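Long-range contact in DUF115 domain-containing protein (Magnetospirillum magneticum AMB-1, PDB 5MU5), which is a Maf-family glycosyltransferase involved in flagella formation, where it probably transfers sugar to flagellin: residues 93-105 / 624-636. Residues are numbered along the deposited sequence; the frame is centred on the assembly and turned at random.
Sequences IVKRFLYNILKRA and IIRDEFHQMIRVM
Arg104 reaches from helix 93-105 to two carboxylates of helix 624-636, Asp627 and Glu628, in a salt-bridge network that borders an antiparallel helix pair with knobs-into-holes packing; the axes cross at 150°. Arg104 NH1 serves both acids, bonding Asp627 OD2 at 2.8 Å and Glu628 OE2 at 2.7 Å. Both oxygens are met on their anti side, though out of the carboxylate plane, more so at Glu628, and the guanidinium stands steeply against each carboxylate plane. A bend at chi3 (66°) turns the end of the arginine so that Ile624 lies over one guanidinium face while the acids lie at its edge. The other carboxylate oxygen, Glu628 OE1, takes a fairly straight hydrogen bond of 3.1 Å from Asn100 ND2, which approaches from above the carboxylate plane. Glu628 is thus gripped at both oxygens, and its side chain is itself a knob among Phe97, Asn100, Ile101 and Arg104. A leucine in place of Arg104 would probably leave the neighbouring Asp627 and Glu628 carboxylates without their shared positive partner and Glu628 freer to turn.

Beyond this polar border, Phe97 fills the reciprocal hole formed by Ile625, Glu628, Phe629 and Met632. Its ring meets the opposing backbone edge-on, Phe97 CE1 lying 3.5 Å from Phe629 N, while Ile101 CG2 of its own helix sits over one face, toward the rim. Met632 SD makes an oblique Met-aromatic contact, 4.7 Å from the Phe97 ring centroid. The pair joins the Maf N-terminal region to the C-terminal helical bundle, in which helix 589-609 backs Ile625 and Met632, and helix 546-564 touches Phe629. Towards the far end, where Leu242 packs on both Ile93 and Met636, Ile93 CG2 presses tightly on Met632 CG at 3.4 Å.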
loop_
_atom_site.group_PDB
_atom_site.type_symbol
_atom_site.label_atom_id
_atom_site.label_comp_id
_atom_site.label_asym_id
_atom_site.label_seq_id
_atom_site.Cartn_x
_atom_site.Cartn_y
_atom_site.Cartn_z
ATOM N N ILE A 93 6.308 7.062 18.766
ATOM C CA ILE A 93 5.181 7.781 19.304
ATOM C C ILE A 93 4.041 6.849 19.703
ATOM O O ILE A 93 3.464 6.993 20.767
ATOM C CB ILE A 93 4.738 8.866 18.330
ATOM C CG1 ILE A 93 5.859 9.906 18.251
ATOM C CG2 ILE A 93 3.439 9.494 18.799
ATOM C CD1 ILE A 93 5.641 10.986 17.230
ATOM N N VAL A 94 3.738 5.881 18.861
ATOM C CA VAL A 94 2.687 4.943 19.164
ATOM C C VAL A 94 3.131 4.021 20.277
ATOM O O VAL A 94 2.332 3.646 21.104
ATOM C CB VAL A 94 2.263 4.151 17.920
ATOM C CG1 VAL A 94 1.258 3.056 18.287
ATOM C CG2 VAL A 94 1.645 5.102 16.917
ATOM N N LYS A 95 4.417 3.693 20.304
ATOM C CA LYS A 95 4.971 2.810 21.309
ATOM C C LYS A 95 4.727 3.401 22.695
ATOM O O LYS A 95 4.255 2.717 23.599
ATOM C CB LYS A 95 6.462 2.639 21.044
ATOM C CG LYS A 95 7.138 1.541 21.840
ATOM C CD LYS A 95 8.650 1.734 21.849
ATOM C CE LYS A 95 9.334 0.726 22.757
ATOM N NZ LYS A 95 10.693 1.208 23.126
ATOM N N ARG A 96 5.044 4.681 22.843
ATOM C CA ARG A 96 4.847 5.417 24.088
ATOM C C ARG A 96 3.360 5.461 24.473
ATOM O O ARG A 96 2.983 5.271 25.620
ATOM C CB ARG A 96 5.348 6.854 23.918
ATOM C CG ARG A 96 5.449 7.638 25.206
ATOM C CD ARG A 96 6.727 7.228 25.923
ATOM N NE ARG A 96 6.629 7.339 27.367
ATOM C CZ ARG A 96 7.597 6.999 28.213
ATOM N NH1 ARG A 96 8.749 6.516 27.763
ATOM N NH2 ARG A 96 7.407 7.133 29.518
ATOM N N PHE A 97 2.524 5.750 23.493
ATOM C CA PHE A 97 1.101 5.807 23.710
ATOM C C PHE A 97 0.595 4.465 24.237
ATOM O O PHE A 97 -0.146 4.418 25.224
ATOM C CB PHE A 97 0.373 6.176 22.404
ATOM C CG PHE A 97 -1.121 6.019 22.473
ATOM C CD1 PHE A 97 -1.897 6.913 23.193
ATOM C CD2 PHE A 97 -1.753 4.989 21.808
ATOM C CE1 PHE A 97 -3.278 6.778 23.250
ATOM C CE2 PHE A 97 -3.125 4.837 21.864
ATOM C CZ PHE A 97 -3.889 5.733 22.590
ATOM N N LEU A 98 0.971 3.395 23.544
ATOM C CA LEU A 98 0.483 2.063 23.869
ATOM C C LEU A 98 0.979 1.673 25.235
ATOM O O LEU A 98 0.225 1.190 26.071
ATOM C CB LEU A 98 0.938 1.024 22.836
ATOM C CG LEU A 98 0.539 -0.433 23.136
ATOM C CD1 LEU A 98 -0.964 -0.565 23.298
ATOM C CD2 LEU A 98 1.009 -1.368 22.037
ATOM N N TYR A 99 2.257 1.905 25.474
ATOM C CA TYR A 99 2.822 1.584 26.787
ATOM C C TYR A 99 2.016 2.287 27.897
ATOM O O TYR A 99 1.657 1.648 28.911
ATOM C CB TYR A 99 4.312 1.961 26.847
ATOM C CG TYR A 99 4.972 1.623 28.155
ATOM C CD1 TYR A 99 4.979 2.535 29.205
ATOM C CD2 TYR A 99 5.587 0.388 28.349
ATOM C CE1 TYR A 99 5.571 2.225 30.407
ATOM C CE2 TYR A 99 6.189 0.073 29.553
ATOM C CZ TYR A 99 6.172 0.998 30.578
ATOM O OH TYR A 99 6.763 0.712 31.785
ATOM N N ASN A 100 1.688 3.571 27.695
ATOM C CA ASN A 100 1.001 4.323 28.746
ATOM C C ASN A 100 -0.411 3.879 29.017
ATOM O O ASN A 100 -0.795 3.772 30.175
ATOM C CB ASN A 100 1.002 5.825 28.487
ATOM C CG ASN A 100 2.373 6.448 28.662
ATOM O OD1 ASN A 100 3.347 5.778 28.979
ATOM N ND2 ASN A 100 2.454 7.734 28.422
ATOM N N ILE A 101 -1.196 3.625 27.974
ATOM C CA ILE A 101 -2.557 3.206 28.217
ATOM C C ILE A 101 -2.579 1.873 28.954
ATOM O O ILE A 101 -3.387 1.676 29.844
ATOM C CB ILE A 101 -3.451 3.166 26.949
ATOM C CG1 ILE A 101 -3.038 2.048 25.977
ATOM C CG2 ILE A 101 -3.517 4.552 26.312
ATOM C CD1 ILE A 101 -3.957 1.920 24.783
ATOM N N LEU A 102 -1.679 0.965 28.603
ATOM C CA LEU A 102 -1.657 -0.345 29.247
ATOM C C LEU A 102 -1.173 -0.296 30.676
ATOM O O LEU A 102 -1.740 -0.966 31.555
ATOM C CB LEU A 102 -0.787 -1.312 28.453
ATOM C CG LEU A 102 -1.334 -1.609 27.071
ATOM C CD1 LEU A 102 -0.370 -2.570 26.402
ATOM C CD2 LEU A 102 -2.742 -2.188 27.144
ATOM N N LYS A 103 -0.123 0.483 30.904
ATOM C CA LYS A 103 0.395 0.650 32.240
ATOM C C LYS A 103 -0.668 1.264 33.184
ATOM O O LYS A 103 -0.888 0.755 34.285
ATOM C CB LYS A 103 1.645 1.500 32.198
ATOM C CG LYS A 103 2.186 1.825 33.565
ATOM C CD LYS A 103 3.317 2.839 33.486
ATOM C CE LYS A 103 3.662 3.373 34.875
ATOM N NZ LYS A 103 3.843 2.260 35.852
ATOM N N ARG A 104 -1.320 2.343 32.757
ATOM C CA ARG A 104 -2.348 2.989 33.580
ATOM C C ARG A 104 -3.551 2.069 33.850
ATOM O O ARG A 104 -4.087 2.030 34.974
ATOM C CB ARG A 104 -2.810 4.282 32.941
ATOM C CG ARG A 104 -1.799 5.415 33.058
ATOM C CD ARG A 104 -2.205 6.618 32.214
ATOM N NE ARG A 104 -3.436 7.241 32.695
ATOM C CZ ARG A 104 -3.953 8.385 32.236
ATOM N NH1 ARG A 104 -3.361 9.075 31.265
ATOM N NH2 ARG A 104 -5.075 8.850 32.754
ATOM N N ALA A 105 -3.970 1.330 32.828
ATOM C CA ALA A 105 -5.023 0.340 33.001
ATOM C C ALA A 105 -4.626 -0.743 34.006
ATOM O O ALA A 105 -5.387 -1.024 34.922
ATOM C CB ALA A 105 -5.388 -0.303 31.677
ATOM N N ILE A 624 -8.705 6.903 30.045
ATOM C CA ILE A 624 -7.261 6.730 29.864
ATOM C C ILE A 624 -6.831 6.940 28.418
ATOM O O ILE A 624 -5.826 7.613 28.140
ATOM C CB ILE A 624 -6.824 5.341 30.338
ATOM C CG1 ILE A 624 -6.840 5.320 31.874
ATOM C CG2 ILE A 624 -5.424 5.005 29.827
ATOM C CD1 ILE A 624 -6.644 3.954 32.490
ATOM N N ILE A 625 -7.574 6.338 27.496
ATOM C CA ILE A 625 -7.270 6.449 26.080
ATOM C C ILE A 625 -7.379 7.903 25.611
ATOM O O ILE A 625 -6.536 8.384 24.846
ATOM C CB ILE A 625 -8.236 5.578 25.263
ATOM C CG1 ILE A 625 -7.868 4.125 25.453
ATOM C CG2 ILE A 625 -8.180 5.912 23.781
ATOM C CD1 ILE A 625 -8.970 3.199 25.049
ATOM N N ARG A 626 -8.412 8.587 26.086
ATOM C CA ARG A 626 -8.651 9.960 25.705
ATOM C C ARG A 626 -7.492 10.813 26.161
ATOM O O ARG A 626 -6.934 11.582 25.395
ATOM C CB ARG A 626 -9.952 10.473 26.324
ATOM C CG ARG A 626 -10.411 11.829 25.805
ATOM C CD ARG A 626 -11.405 12.503 26.753
ATOM N NE ARG A 626 -10.766 12.708 28.045
ATOM C CZ ARG A 626 -9.821 13.618 28.300
ATOM N NH1 ARG A 626 -9.391 14.452 27.359
ATOM N NH2 ARG A 626 -9.278 13.677 29.507
ATOM N N ASP A 627 -7.118 10.648 27.410
ATOM C CA ASP A 627 -6.087 11.486 27.995
ATOM C C ASP A 627 -4.713 11.251 27.341
ATOM O O ASP A 627 -4.014 12.201 27.017
ATOM C CB ASP A 627 -6.007 11.215 29.490
ATOM C CG ASP A 627 -5.101 12.167 30.191
ATOM O OD1 ASP A 627 -5.153 13.369 29.876
ATOM O OD2 ASP A 627 -4.336 11.722 31.061
ATOM N N GLU A 628 -4.341 9.984 27.153
ATOM C CA GLU A 628 -3.080 9.650 26.504
ATOM C C GLU A 628 -3.088 10.018 25.033
ATOM O O GLU A 628 -2.059 10.400 24.495
ATOM C CB GLU A 628 -2.741 8.179 26.682
ATOM C CG GLU A 628 -2.422 7.822 28.128
ATOM C CD GLU A 628 -1.159 8.489 28.677
ATOM O OE1 GLU A 628 -0.301 8.950 27.876
ATOM O OE2 GLU A 628 -1.018 8.543 29.931
ATOM N N PHE A 629 -4.239 9.921 24.381
ATOM C CA PHE A 629 -4.323 10.329 22.991
ATOM C C PHE A 629 -3.973 11.819 22.884
ATOM O O PHE A 629 -3.244 12.212 21.978
ATOM C CB PHE A 629 -5.708 10.020 22.437
ATOM C CG PHE A 629 -5.824 10.162 20.946
ATOM C CD1 PHE A 629 -5.368 9.152 20.100
ATOM C CD2 PHE A 629 -6.429 11.288 20.382
ATOM C CE1 PHE A 629 -5.480 9.268 18.719
ATOM C CE2 PHE A 629 -6.551 11.405 18.998
ATOM C CZ PHE A 629 -6.071 10.394 18.166
ATOM N N HIS A 630 -4.482 12.625 23.824
ATOM C CA HIS A 630 -4.140 14.055 23.923
ATOM C C HIS A 630 -2.663 14.311 24.190
ATOM O O HIS A 630 -2.064 15.190 23.565
ATOM C CB HIS A 630 -4.954 14.753 25.014
ATOM C CG HIS A 630 -6.189 15.416 24.510
ATOM N ND1 HIS A 630 -6.263 16.777 24.300
ATOM C CD2 HIS A 630 -7.395 14.909 24.156
ATOM C CE1 HIS A 630 -7.466 17.082 23.845
ATOM N NE2 HIS A 630 -8.173 15.968 23.751
ATOM N N GLN A 631 -2.081 13.593 25.144
ATOM C CA GLN A 631 -0.654 13.741 25.393
ATOM C C GLN A 631 0.138 13.403 24.130
ATOM O O GLN A 631 1.088 14.099 23.800
ATOM C CB GLN A 631 -0.179 12.908 26.578
ATOM C CG GLN A 631 -0.445 13.569 27.928
ATOM C CD GLN A 631 0.004 12.720 29.121
ATOM O OE1 GLN A 631 1.014 12.000 29.061
ATOM N NE2 GLN A 631 -0.750 12.804 30.217
ATOM N N MET A 632 -0.268 12.359 23.411
ATOM C CA MET A 632 0.402 11.998 22.173
ATOM C C MET A 632 0.313 13.136 21.158
ATOM O O MET A 632 1.319 13.520 20.541
ATOM C CB MET A 632 -0.215 10.750 21.567
ATOM C CG MET A 632 0.567 10.185 20.399
ATOM S SD MET A 632 -0.212 8.748 19.661
ATOM C CE MET A 632 -1.577 9.536 18.823
ATOM N N ILE A 633 -0.891 13.668 20.987
ATOM C CA ILE A 633 -1.101 14.757 20.044
ATOM C C ILE A 633 -0.315 16.005 20.462
ATOM O O ILE A 633 0.207 16.715 19.606
ATOM C CB ILE A 633 -2.607 14.982 19.802
ATOM C CG1 ILE A 633 -3.063 13.901 18.820
ATOM C CG2 ILE A 633 -2.876 16.368 19.242
ATOM C CD1 ILE A 633 -4.545 13.829 18.556
ATOM N N ARG A 634 -0.189 16.231 21.765
ATOM C CA ARG A 634 0.639 17.328 22.293
ATOM C C ARG A 634 2.129 17.150 21.946
ATOM O O ARG A 634 2.781 18.084 21.464
ATOM C CB ARG A 634 0.454 17.445 23.816
ATOM C CG ARG A 634 1.368 18.453 24.484
ATOM C CD ARG A 634 0.972 18.759 25.922
ATOM N NE ARG A 634 1.736 19.921 26.386
ATOM C CZ ARG A 634 2.996 19.889 26.826
ATOM N NH1 ARG A 634 3.667 18.741 26.908
ATOM N NH2 ARG A 634 3.594 21.023 27.189
ATOM N N VAL A 635 2.672 15.968 22.213
ATOM C CA VAL A 635 4.050 15.672 21.844
ATOM C C VAL A 635 4.268 15.815 20.317
ATOM O O VAL A 635 5.262 16.389 19.881
ATOM C CB VAL A 635 4.462 14.254 22.310
ATOM C CG1 VAL A 635 5.761 13.803 21.645
ATOM C CG2 VAL A 635 4.591 14.214 23.828
ATOM N N MET A 636 3.341 15.307 19.515
ATOM C CA MET A 636 3.447 15.415 18.066
ATOM C C MET A 636 3.428 16.883 17.619
ATOM O O MET A 636 4.172 17.289 16.727
ATOM C CB MET A 636 2.301 14.677 17.377
ATOM C CG MET A 636 2.346 13.173 17.540
ATOM S SD MET A 636 0.949 12.334 16.766
ATOM C CE MET A 636 1.456 12.381 15.046
#